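Local coordinates for 5-Carboxyvanillate Decarboxylase (Novosphingobium aromaticivorans, PDB 4QRN), which probably catalyses the metal-dependent, non-oxidative decarboxylation of 5-carboxyvanillate to vanillate, and here holds manganese and a nitro analogue of the substrate, at residues P195-L200 with D252-L257; E164-A169 with L200-Q205; G34-A39 with F362-A367; V308-V313 with M332-Y337. One frame throughout, in Å; residues are numbered along the deposited sequence.

Contact 1 of 4, residues P195-L200 with D252-L257; sequences PIFRAL and DKYPSL
In the outer helical layer of this amidohydrolase beta/alpha barrel, Phe197 and Leu200 of helix 194-203 pack against Tyr254 and Leu257 of the type I turn that leads from helix 250-253 toward strand 259-261. It is a compact example of how neighbouring beta-alpha units are sealed by apolar atoms, with no direct hydrogen bond between residues 195-200 and 252-257. Tyr254 is the first residue to leave helical geometry, and its ring brings CE2 to within 3.6 Å of Phe197 CB. Beyond it, Leu257 has CG anti to the backbone N (chi1 179°), which spreads its two methyls over different partners: CD2 lies 3.6 Å from Phe197 CD1, while CD1 approaches Leu200 CB at 4.1 Å. Leu207, on strand 207-209, touches both Phe197 and Leu200 and carries this core toward the barrel sheet.

The hydroxyl of Tyr254 is hydrogen-bonded to Asp194, just before residues 195-200, and Lys253 CG covers one face of the ring. Arg198, bent at chi2 and chi3, crosses the tyrosine at about a right angle and comes in at the ring edge, where Arg198 CD sits 3.3 Å from Tyr254 OH. A phenylalanine in place of Tyr254 would probably keep the apolar packing but leave Asp194 OD1 without its hydroxyl mate and break the water link to Arg198. That link is a single water, which accepts from Arg198 NH1 at 2.9 Å and donates to Tyr254 OH at 3.2 Å.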
# COMPACT_ATOMS: atom_id res chain seq x y z
N PRO A 195 -23.44 14.45 6.64
CA PRO A 195 -23.59 15.90 6.44
C PRO A 195 -22.39 16.57 5.78
O PRO A 195 -22.58 17.60 5.11
CB PRO A 195 -23.82 16.42 7.87
CG PRO A 195 -24.52 15.26 8.56
CD PRO A 195 -23.79 14.05 8.02
N ILE A 196 -21.19 16.04 5.97
CA ILE A 196 -20.02 16.63 5.36
C ILE A 196 -20.11 16.49 3.84
O ILE A 196 -19.83 17.45 3.11
CB ILE A 196 -18.77 15.95 5.93
CG1 ILE A 196 -18.55 16.41 7.38
CG2 ILE A 196 -17.54 16.19 5.02
CD1 ILE A 196 -17.51 15.58 8.14
N PHE A 197 -20.48 15.30 3.35
CA PHE A 197 -20.62 15.11 1.92
C PHE A 197 -21.74 15.93 1.34
O PHE A 197 -21.59 16.49 0.26
CB PHE A 197 -20.77 13.63 1.60
CG PHE A 197 -19.52 12.86 1.94
CD1 PHE A 197 -18.38 13.05 1.19
CD2 PHE A 197 -19.47 12.01 3.03
CE1 PHE A 197 -17.21 12.37 1.49
CE2 PHE A 197 -18.30 11.33 3.35
CZ PHE A 197 -17.16 11.51 2.58
N ARG A 198 -22.86 16.05 2.03
CA ARG A 198 -23.96 16.88 1.55
C ARG A 198 -23.47 18.31 1.35
O ARG A 198 -23.78 18.94 0.33
CB ARG A 198 -25.14 16.85 2.53
CG ARG A 198 -25.92 15.53 2.49
CD ARG A 198 -26.87 15.37 1.31
NE ARG A 198 -27.95 16.35 1.41
CZ ARG A 198 -29.00 16.23 2.22
NH1 ARG A 198 -29.17 15.12 2.92
NH2 ARG A 198 -29.88 17.23 2.30
N ALA A 199 -22.69 18.83 2.29
CA ALA A 199 -22.21 20.19 2.19
C ALA A 199 -21.22 20.38 1.05
O ALA A 199 -21.27 21.38 0.35
CB ALA A 199 -21.60 20.64 3.52
N LEU A 200 -20.31 19.42 0.87
CA LEU A 200 -19.35 19.50 -0.23
C LEU A 200 -20.04 19.55 -1.58
O LEU A 200 -19.64 20.30 -2.46
CB LEU A 200 -18.38 18.30 -0.19
CG LEU A 200 -17.37 18.34 0.95
CD1 LEU A 200 -16.76 16.95 1.16
CD2 LEU A 200 -16.32 19.37 0.61
N ASP A 252 -21.70 6.84 -6.09
CA ASP A 252 -23.05 6.60 -6.59
C ASP A 252 -24.04 7.50 -5.87
O ASP A 252 -24.99 8.01 -6.46
CB ASP A 252 -23.43 5.12 -6.42
CG ASP A 252 -22.65 4.19 -7.34
OD1 ASP A 252 -21.97 4.68 -8.27
OD2 ASP A 252 -22.74 2.95 -7.13
N LYS A 253 -23.81 7.71 -4.58
CA LYS A 253 -24.66 8.58 -3.79
C LYS A 253 -24.47 10.04 -4.22
O LYS A 253 -25.44 10.80 -4.30
CB LYS A 253 -24.35 8.39 -2.30
CG LYS A 253 -25.32 9.09 -1.38
CD LYS A 253 -25.11 8.64 0.05
CE LYS A 253 -26.16 9.27 0.96
NZ LYS A 253 -26.22 8.68 2.33
N TYR A 254 -23.21 10.40 -4.50
CA TYR A 254 -22.83 11.78 -4.81
C TYR A 254 -21.99 11.80 -6.09
O TYR A 254 -20.77 11.91 -6.03
CB TYR A 254 -22.04 12.39 -3.65
CG TYR A 254 -22.85 12.44 -2.37
CD1 TYR A 254 -24.00 13.23 -2.30
CD2 TYR A 254 -22.49 11.69 -1.26
CE1 TYR A 254 -24.76 13.27 -1.16
CE2 TYR A 254 -23.25 11.74 -0.10
CZ TYR A 254 -24.39 12.52 -0.06
OH TYR A 254 -25.17 12.57 1.08
N PRO A 255 -22.64 11.68 -7.26
CA PRO A 255 -21.86 11.53 -8.50
C PRO A 255 -21.00 12.73 -8.85
O PRO A 255 -20.02 12.55 -9.58
CB PRO A 255 -22.95 11.32 -9.57
CG PRO A 255 -24.13 10.86 -8.81
CD PRO A 255 -24.07 11.46 -7.47
N SER A 256 -21.32 13.92 -8.34
CA SER A 256 -20.48 15.08 -8.64
C SER A 256 -19.24 15.17 -7.75
O SER A 256 -18.33 15.93 -8.07
CB SER A 256 -21.27 16.38 -8.50
OG SER A 256 -21.57 16.69 -7.16
N LEU A 257 -19.21 14.43 -6.65
CA LEU A 257 -18.15 14.61 -5.67
C LEU A 257 -16.78 14.25 -6.20
O LEU A 257 -16.60 13.17 -6.78
CB LEU A 257 -18.47 13.75 -4.45
CG LEU A 257 -17.46 13.77 -3.31
CD1 LEU A 257 -17.47 15.12 -2.61
CD2 LEU A 257 -17.79 12.65 -2.33
O HOH W 1 -28.04 12.47 2.48

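Contact 2 of 4, residues E164-A169 with L200-Q205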
# COMPACT_ATOMS: atom_id res chain seq x y z
N GLU A 164 -19.19 24.85 8.45
CA GLU A 164 -17.86 25.42 8.24
C GLU A 164 -17.40 25.27 6.78
O GLU A 164 -16.66 26.12 6.27
CB GLU A 164 -16.86 24.79 9.22
CG GLU A 164 -15.53 25.54 9.31
CD GLU A 164 -15.59 26.89 10.05
OE1 GLU A 164 -16.70 27.41 10.35
OE2 GLU A 164 -14.49 27.43 10.35
N ILE A 165 -17.83 24.19 6.11
CA ILE A 165 -17.61 24.05 4.68
C ILE A 165 -18.29 25.22 3.95
O ILE A 165 -17.68 25.87 3.09
CB ILE A 165 -18.15 22.70 4.20
CG1 ILE A 165 -17.23 21.58 4.72
CG2 ILE A 165 -18.28 22.65 2.68
CD1 ILE A 165 -17.87 20.21 4.67
N HIS A 166 -19.53 25.52 4.32
CA HIS A 166 -20.21 26.66 3.73
C HIS A 166 -19.54 27.98 4.07
O HIS A 166 -19.39 28.83 3.20
CB HIS A 166 -21.68 26.65 4.16
CG HIS A 166 -22.50 25.75 3.30
ND1 HIS A 166 -22.99 26.15 2.06
CD2 HIS A 166 -22.93 24.47 3.48
CE1 HIS A 166 -23.67 25.16 1.52
NE2 HIS A 166 -23.65 24.13 2.36
N ARG A 167 -19.13 28.17 5.32
CA ARG A 167 -18.50 29.42 5.70
C ARG A 167 -17.19 29.61 4.93
O ARG A 167 -16.89 30.70 4.45
CB ARG A 167 -18.26 29.47 7.21
CG ARG A 167 -17.82 30.84 7.68
CD ARG A 167 -17.63 30.89 9.18
NE ARG A 167 -16.39 30.26 9.65
CZ ARG A 167 -15.25 30.90 9.93
NH1 ARG A 167 -14.22 30.22 10.39
NH2 ARG A 167 -15.13 32.22 9.72
N GLY A 168 -16.41 28.54 4.81
CA GLY A 168 -15.15 28.63 4.08
C GLY A 168 -15.36 29.00 2.63
O GLY A 168 -14.65 29.84 2.08
N ALA A 169 -16.35 28.41 1.99
CA ALA A 169 -16.60 28.67 0.58
C ALA A 169 -17.17 30.06 0.36
O ALA A 169 -16.78 30.75 -0.58
CB ALA A 169 -17.52 27.60 0.01
N LEU A 200 -20.31 19.42 0.87
CA LEU A 200 -19.35 19.50 -0.23
C LEU A 200 -20.04 19.55 -1.58
O LEU A 200 -19.64 20.30 -2.46
CB LEU A 200 -18.38 18.30 -0.19
CG LEU A 200 -17.37 18.34 0.95
CD1 LEU A 200 -16.76 16.95 1.16
CD2 LEU A 200 -16.32 19.37 0.61
N VAL A 201 -21.11 18.77 -1.73
CA VAL A 201 -21.82 18.79 -2.99
C VAL A 201 -22.59 20.11 -3.14
O VAL A 201 -22.65 20.67 -4.23
CB VAL A 201 -22.74 17.56 -3.09
CG1 VAL A 201 -23.77 17.69 -4.23
CG2 VAL A 201 -21.88 16.28 -3.23
N GLU A 202 -23.15 20.63 -2.05
CA GLU A 202 -23.84 21.93 -2.09
C GLU A 202 -22.91 23.07 -2.55
O GLU A 202 -23.31 23.92 -3.34
CB GLU A 202 -24.43 22.27 -0.73
CG GLU A 202 -25.66 21.42 -0.39
CD GLU A 202 -26.04 21.40 1.08
OE1 GLU A 202 -25.37 22.05 1.91
OE2 GLU A 202 -27.05 20.73 1.40
N VAL A 203 -21.69 23.11 -2.03
CA VAL A 203 -20.74 24.15 -2.44
C VAL A 203 -19.95 23.75 -3.69
O VAL A 203 -19.22 24.56 -4.26
CB VAL A 203 -19.75 24.55 -1.30
CG1 VAL A 203 -20.51 25.11 -0.08
CG2 VAL A 203 -18.84 23.40 -0.92
N ASP A 204 -20.14 22.50 -4.13
CA ASP A 204 -19.44 21.91 -5.28
C ASP A 204 -17.92 22.02 -5.18
O ASP A 204 -17.26 22.49 -6.11
CB ASP A 204 -19.94 22.50 -6.61
CG ASP A 204 -19.45 21.72 -7.81
OD1 ASP A 204 -19.28 20.48 -7.70
OD2 ASP A 204 -19.21 22.36 -8.85
N GLN A 205 -17.38 21.59 -4.05
CA GLN A 205 -15.94 21.68 -3.84
C GLN A 205 -15.36 20.31 -3.57
O GLN A 205 -16.07 19.42 -3.07
CB GLN A 205 -15.63 22.61 -2.67
CG GLN A 205 -15.91 24.04 -3.02
CD GLN A 205 -15.46 25.00 -1.94
OE1 GLN A 205 -15.36 24.62 -0.78
NE2 GLN A 205 -15.19 26.26 -2.32
O HOH W 2 -15.12 25.19 2.06
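His166 reaches across from helix 158-170 to Glu202 at the C-terminal part of helix 194-203, and its NE2 donates to Glu202 OE1 over 2.7 Å in a fairly straight bond (160°). Glu202 turns CG opposite its carbonyl carbon (chi1 -73°) and then extends, which sets OE1 at the ring edge. The acceptor uses its anti lone pair and lies near the imidazole plane, although the carboxylate is turned 46° from the ring. The same ring is covered on one face by Val203, whose CG1 stands 3.7 Å from the ring centroid, a CH-pi contact that lies nearest ND1 and CE1. Val203 CG1 also meets Ala169 CB at 3.9 Å, and its other methyl, CG2, packs on Ile165 CG2 at 3.7 Å. Deeper in, Ile165 CD1 rests on Leu200 CG at 4.2 Å.

Farther out, a Schellman motif ends the second helix: Asp204 takes positive phi and Gln205 N returns to Leu200 O. This turn brings the extended Gln205 side chain over Ala169, with NE2 3.6 Å from Ala169 CB. The amide nitrogen is hydrogen-bonded to Phe174 O, while OE1 and Ile165 O both accept from one bridging water. Arg167 grips Glu164 side-on and has Asp134 as a second partner.

The chemistry implies a graded seam, aliphatic inside, with a His-carboxylate bond toward the more exposed side, where Glu202 would probably stabilise a protonated His166.

Contact 3 of 4, residues G34-A39 with F362-A367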
# COMPACT_ATOMS: atom_id res chain seq x y z
N GLY A 34 6.72 28.23 -19.24
CA GLY A 34 5.53 27.88 -20.00
C GLY A 34 4.36 27.45 -19.13
O GLY A 34 3.30 27.10 -19.67
N TYR A 35 4.53 27.48 -17.81
CA TYR A 35 3.50 27.11 -16.87
C TYR A 35 3.81 27.81 -15.57
O TYR A 35 4.97 28.04 -15.26
CB TYR A 35 3.44 25.58 -16.66
CG TYR A 35 4.78 24.93 -16.41
CD1 TYR A 35 5.37 24.90 -15.14
CD2 TYR A 35 5.47 24.34 -17.46
CE1 TYR A 35 6.61 24.32 -14.95
CE2 TYR A 35 6.71 23.78 -17.28
CZ TYR A 35 7.27 23.73 -16.02
OH TYR A 35 8.51 23.15 -15.85
N LEU A 36 2.78 28.10 -14.79
CA LEU A 36 2.96 28.40 -13.38
C LEU A 36 3.16 27.10 -12.63
O LEU A 36 2.66 26.05 -13.05
CB LEU A 36 1.73 29.10 -12.81
CG LEU A 36 1.36 30.43 -13.43
CD1 LEU A 36 0.08 30.96 -12.78
CD2 LEU A 36 2.48 31.44 -13.29
N ARG A 37 3.90 27.15 -11.52
CA ARG A 37 4.01 26.00 -10.63
C ARG A 37 3.04 26.21 -9.48
O ARG A 37 3.26 27.09 -8.64
CB ARG A 37 5.43 25.82 -10.13
CG ARG A 37 6.46 25.66 -11.24
CD ARG A 37 7.81 25.25 -10.69
NE ARG A 37 8.90 25.29 -11.66
CZ ARG A 37 9.56 26.38 -12.00
NH1 ARG A 37 9.24 27.56 -11.48
NH2 ARG A 37 10.58 26.28 -12.86
N ILE A 38 1.97 25.41 -9.45
CA ILE A 38 0.96 25.47 -8.41
C ILE A 38 1.11 24.21 -7.55
O ILE A 38 0.89 23.09 -8.04
CB ILE A 38 -0.46 25.58 -9.00
CG1 ILE A 38 -0.55 26.83 -9.90
CG2 ILE A 38 -1.49 25.58 -7.87
CD1 ILE A 38 -1.91 27.06 -10.54
N ALA A 39 1.52 24.39 -6.29
CA ALA A 39 1.76 23.28 -5.39
C ALA A 39 0.48 23.01 -4.59
O ALA A 39 0.00 23.89 -3.88
CB ALA A 39 2.91 23.63 -4.47
N PHE A 362 -0.04 19.28 -15.64
CA PHE A 362 0.49 18.76 -14.39
C PHE A 362 0.81 19.87 -13.39
O PHE A 362 0.41 19.80 -12.22
CB PHE A 362 1.72 17.91 -14.72
CG PHE A 362 2.47 17.41 -13.51
CD1 PHE A 362 1.92 16.43 -12.68
CD2 PHE A 362 3.73 17.90 -13.19
CE1 PHE A 362 2.62 15.96 -11.56
CE2 PHE A 362 4.43 17.43 -12.07
CZ PHE A 362 3.87 16.46 -11.28
N PHE A 363 1.51 20.91 -13.82
CA PHE A 363 1.94 21.96 -12.91
C PHE A 363 0.89 23.01 -12.60
O PHE A 363 0.92 23.61 -11.54
CB PHE A 363 3.17 22.69 -13.45
CG PHE A 363 4.49 22.07 -13.05
CD1 PHE A 363 4.95 22.18 -11.75
CD2 PHE A 363 5.31 21.45 -13.99
CE1 PHE A 363 6.22 21.71 -11.38
CE2 PHE A 363 6.57 20.94 -13.63
CZ PHE A 363 7.01 21.10 -12.33
N GLN A 364 0.01 23.29 -13.57
CA GLN A 364 -0.85 24.48 -13.50
C GLN A 364 -2.31 24.21 -13.79
O GLN A 364 -3.16 24.49 -12.96
CB GLN A 364 -0.35 25.54 -14.48
CG GLN A 364 -1.23 26.80 -14.46
CD GLN A 364 -0.89 27.76 -15.58
OE1 GLN A 364 0.23 27.82 -16.09
NE2 GLN A 364 -1.89 28.48 -16.03
N THR A 365 -2.65 23.77 -15.01
CA THR A 365 -4.04 23.92 -15.41
C THR A 365 -4.97 22.87 -14.84
O THR A 365 -6.17 23.15 -14.71
CB THR A 365 -4.20 24.05 -16.94
OG1 THR A 365 -3.71 22.88 -17.57
CG2 THR A 365 -3.42 25.27 -17.46
N ASN A 366 -4.46 21.70 -14.47
CA ASN A 366 -5.33 20.77 -13.76
C ASN A 366 -5.78 21.37 -12.42
O ASN A 366 -6.97 21.37 -12.12
CB ASN A 366 -4.64 19.43 -13.55
CG ASN A 366 -4.46 18.63 -14.84
OD1 ASN A 366 -5.08 18.91 -15.88
ND2 ASN A 366 -3.61 17.62 -14.77
N ALA A 367 -4.83 21.91 -11.66
CA ALA A 367 -5.19 22.53 -10.39
C ALA A 367 -6.16 23.69 -10.62
O ALA A 367 -7.11 23.87 -9.86
CB ALA A 367 -3.93 23.02 -9.68
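The backbone of Leu36 to Ile38 runs beside the helical turn at Phe363 and Gln364, coming closest at Arg37 and Phe363 (CA atoms 5.1 Å apart), and Ile38 N donates to Phe363 O at 3.0 Å where the helix widens into a pi-type turn. A second bond comes from a side chain: Leu36 N meets Gln364 OE1 at 2.9 Å, almost straight at the hydrogen (169°) but well above the plane of the amide carbonyl. Gln364 reaches it because CG is anti to the backbone N and the chain is extended beyond it; Glu368 accepts from the other end of the amide, NE2.

Phe363 fills the middle of the contact. The ring of Tyr35 lies over one of its faces, the planes only 3° apart yet slid so far that overlap is slight, with Tyr35 CE1 3.3 Å from Phe363 CD2. The ring of Phe362 covers part of the opposite face. Arg37 runs alongside Phe363 in the same direction, Arg37 CG being 3.8 Å from Phe363 CD1, and its guanidinium plane stands nearly upright to the ring (87°). Farther along, Ile38 CG2 touches Ala367 CB at 4.0 Å.

The polar ends converge on helix 343-350, where Asp350 accepts from Tyr35 OH and forms a salt bridge with Arg37. Thus the approach to strand 38-44, first strand of the barrel, is fastened to helix 356-370 near the C-terminus, while Arg37 and Ala39 pair through their backbones with Asp105 and strand 106-111.

Contact 4 of 4, residues V308-V313 with M332-Y337; sequences VTNSGV and MYAMDY. With MN (manganese (II) ion), chain E; 1DF (4-hydroxy-3-methoxy-5-nitrobenzoic acid), chain F.
The amide of Asn310 meets the ring of Tyr333 obliquely, OD1 lying 3.6 Å from Tyr333 CD1, and Met335 N sits over one ring face, displaced toward the rim. That amide does two jobs. Its oxygen accepts from Ala334 N at 2.8 Å, the donor nearly in line with the carbonyl bond, and its ND2 donates to Val313 O at 3.1 Å from above the peptide plane. Asn310 holds CG between the backbone N and the carbonyl carbon (chi1 81°), a compact rotation that keeps both ends close to the main chain. With an alanine here, Ala334 N and Val313 O would probably lose their side-chain partners, and the type II turn of Asn310 to Val313 would be less firmly tied to the neighbouring loop.

Before this turn the segments form a parallel bridge at Thr309 and Met332: Met332 N donates to Val308 O at 2.8 Å, and Met332 O accepts from Asn310 N at 3.0 Å. Past it, a water joins Gly312 N to Met335 O. Ser311 OG is hydrogen-bonded to Glu41, a second-shell link to a metal ligand, while Asp336 OD2, in the conformer described, is hydrogen-bonded to His263.

Asp336 OD1 binds manganese at 2.1 Å, together with Glu41, His210, a water, and the phenolic O3 and nitro O11 of the inhibitor. Metal ligands gathered at the C-terminal ends of the barrel strands and the loops that follow them are characteristic of amidohydrolase active sites.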
# COMPACT_ATOMS: atom_id res chain seq x y z
N VAL A 308 -5.52 13.02 -8.18
CA VAL A 308 -4.29 12.65 -7.50
C VAL A 308 -3.25 13.72 -7.64
O VAL A 308 -3.14 14.39 -8.69
CB VAL A 308 -3.75 11.32 -8.10
CG1 VAL A 308 -2.29 11.07 -7.76
CG2 VAL A 308 -4.63 10.18 -7.67
N THR A 309 -2.47 13.91 -6.58
CA THR A 309 -1.28 14.74 -6.66
C THR A 309 -0.04 13.86 -6.46
O THR A 309 -0.12 12.76 -5.93
CB THR A 309 -1.26 15.89 -5.64
OG1 THR A 309 -0.77 15.41 -4.37
CG2 THR A 309 -2.63 16.55 -5.49
N ASN A 310 1.12 14.40 -6.84
CA ASN A 310 2.39 13.68 -6.65
C ASN A 310 3.13 14.09 -5.39
O ASN A 310 4.36 13.96 -5.35
CB ASN A 310 3.32 13.84 -7.85
CG ASN A 310 4.06 15.15 -7.82
OD1 ASN A 310 3.45 16.19 -7.61
ND2 ASN A 310 5.37 15.12 -8.02
N SER A 311 2.44 14.58 -4.36
CA SER A 311 3.17 14.96 -3.15
C SER A 311 4.09 13.83 -2.69
O SER A 311 3.68 12.68 -2.63
CB SER A 311 2.21 15.35 -2.03
OG SER A 311 1.23 14.34 -1.87
N GLY A 312 5.34 14.17 -2.40
CA GLY A 312 6.31 13.20 -1.94
C GLY A 312 6.84 12.23 -2.98
O GLY A 312 7.66 11.36 -2.63
N VAL A 313 6.39 12.36 -4.23
CA VAL A 313 6.71 11.39 -5.26
C VAL A 313 7.17 12.17 -6.50
O VAL A 313 6.45 12.30 -7.50
CB VAL A 313 5.54 10.44 -5.56
CG1 VAL A 313 5.96 9.40 -6.59
CG2 VAL A 313 5.11 9.73 -4.27
N MET A 332 -1.89 16.08 -10.57
CA MET A 332 -1.41 17.44 -10.29
C MET A 332 -0.11 17.41 -9.51
O MET A 332 0.12 16.52 -8.68
CB MET A 332 -2.48 18.17 -9.43
CG MET A 332 -3.74 18.47 -10.20
SD MET A 332 -5.07 19.10 -9.15
CE MET A 332 -5.64 17.58 -8.38
N TYR A 333 0.68 18.44 -9.72
CA TYR A 333 1.88 18.66 -8.94
C TYR A 333 1.55 19.11 -7.51
O TYR A 333 0.66 19.93 -7.29
CB TYR A 333 2.72 19.76 -9.62
CG TYR A 333 3.93 20.17 -8.79
CD1 TYR A 333 5.01 19.31 -8.63
CD2 TYR A 333 3.96 21.39 -8.14
CE1 TYR A 333 6.09 19.67 -7.83
CE2 TYR A 333 5.02 21.75 -7.34
CZ TYR A 333 6.08 20.88 -7.17
OH TYR A 333 7.12 21.28 -6.35
N ALA A 334 2.33 18.58 -6.56
CA ALA A 334 2.32 19.07 -5.18
C ALA A 334 3.72 18.89 -4.63
O ALA A 334 4.43 17.94 -4.98
CB ALA A 334 1.34 18.30 -4.31
N MET A 335 4.10 19.80 -3.73
CA MET A 335 5.41 19.75 -3.10
C MET A 335 5.42 19.04 -1.73
O MET A 335 6.40 18.39 -1.38
CB MET A 335 5.97 21.18 -2.98
CG MET A 335 7.28 21.25 -2.24
SD MET A 335 7.97 22.90 -2.15
CE MET A 335 8.87 23.01 -3.69
N ASP A 336 4.36 19.21 -0.93
CA ASP A 336 4.35 18.74 0.46
C ASP A 336 5.31 19.60 1.30
O ASP A 336 5.91 19.12 2.26
CB ASP A 336 4.66 17.21 0.57
CG ASP A 336 3.61 16.43 1.41
OD1 ASP A 336 2.91 17.05 2.27
OD2 ASP A 336 3.53 15.19 1.18
N TYR A 337 5.39 20.89 0.99
CA TYR A 337 6.14 21.80 1.85
C TYR A 337 5.47 21.84 3.23
O TYR A 337 4.25 21.91 3.30
CB TYR A 337 6.10 23.18 1.25
CG TYR A 337 6.78 24.26 2.06
CD1 TYR A 337 6.07 25.00 3.02
CD2 TYR A 337 8.12 24.57 1.85
CE1 TYR A 337 6.67 26.03 3.72
CE2 TYR A 337 8.74 25.61 2.57
CZ TYR A 337 8.00 26.33 3.49
OH TYR A 337 8.57 27.38 4.19
MN MN E . 1.22 16.41 3.34
C1 1DF F . 4.92 14.24 6.95
CO1 1DF F . 4.63 14.09 5.62
CO2 1DF F . 3.97 14.85 7.80
CM1 1DF F . 3.40 14.68 5.17
CM2 1DF F . 2.87 15.51 7.29
OM 1DF F . 1.94 16.16 8.06
CZ 1DF F . 2.62 15.55 5.92
CC 1DF F . 6.17 13.70 7.55
CV 1DF F . 1.99 15.93 9.47
O1 1DF F . 7.22 13.63 6.79
O2 1DF F . 6.16 13.37 8.74
O3 1DF F . 1.70 16.30 5.40
N 1DF F . 2.88 14.10 3.88
O11 1DF F . 1.80 14.38 3.44
O22 1DF F . 3.55 13.16 3.36
O HOH W 3 7.57 16.28 -2.93
O HOH W 4 0.73 18.55 3.31

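How the contacts relate
Contacts 1 and 2 are neighbours, 11 Å between centres, sharing Leu200; their segments alternate along the chain, and helix 194-203 meets helix 158-170 in contact 2 and the turn after helix 250-253 in contact 1. Contacts 3 and 4, 12 Å between centres, form a second pair, in which Phe362 O and Tyr333 N probably hydrogen-bond. Centres of contacts in different pairs are 24 to 27 Å apart. Contact 3 closes a loop holding the other three, contact 4 following contacts 1 and 2. The first pair belongs to the outer helical layer; contact 3 ties the approach to the first strand to helix 356-370, and contact 4 joins the last two strands and carries a metal ligand.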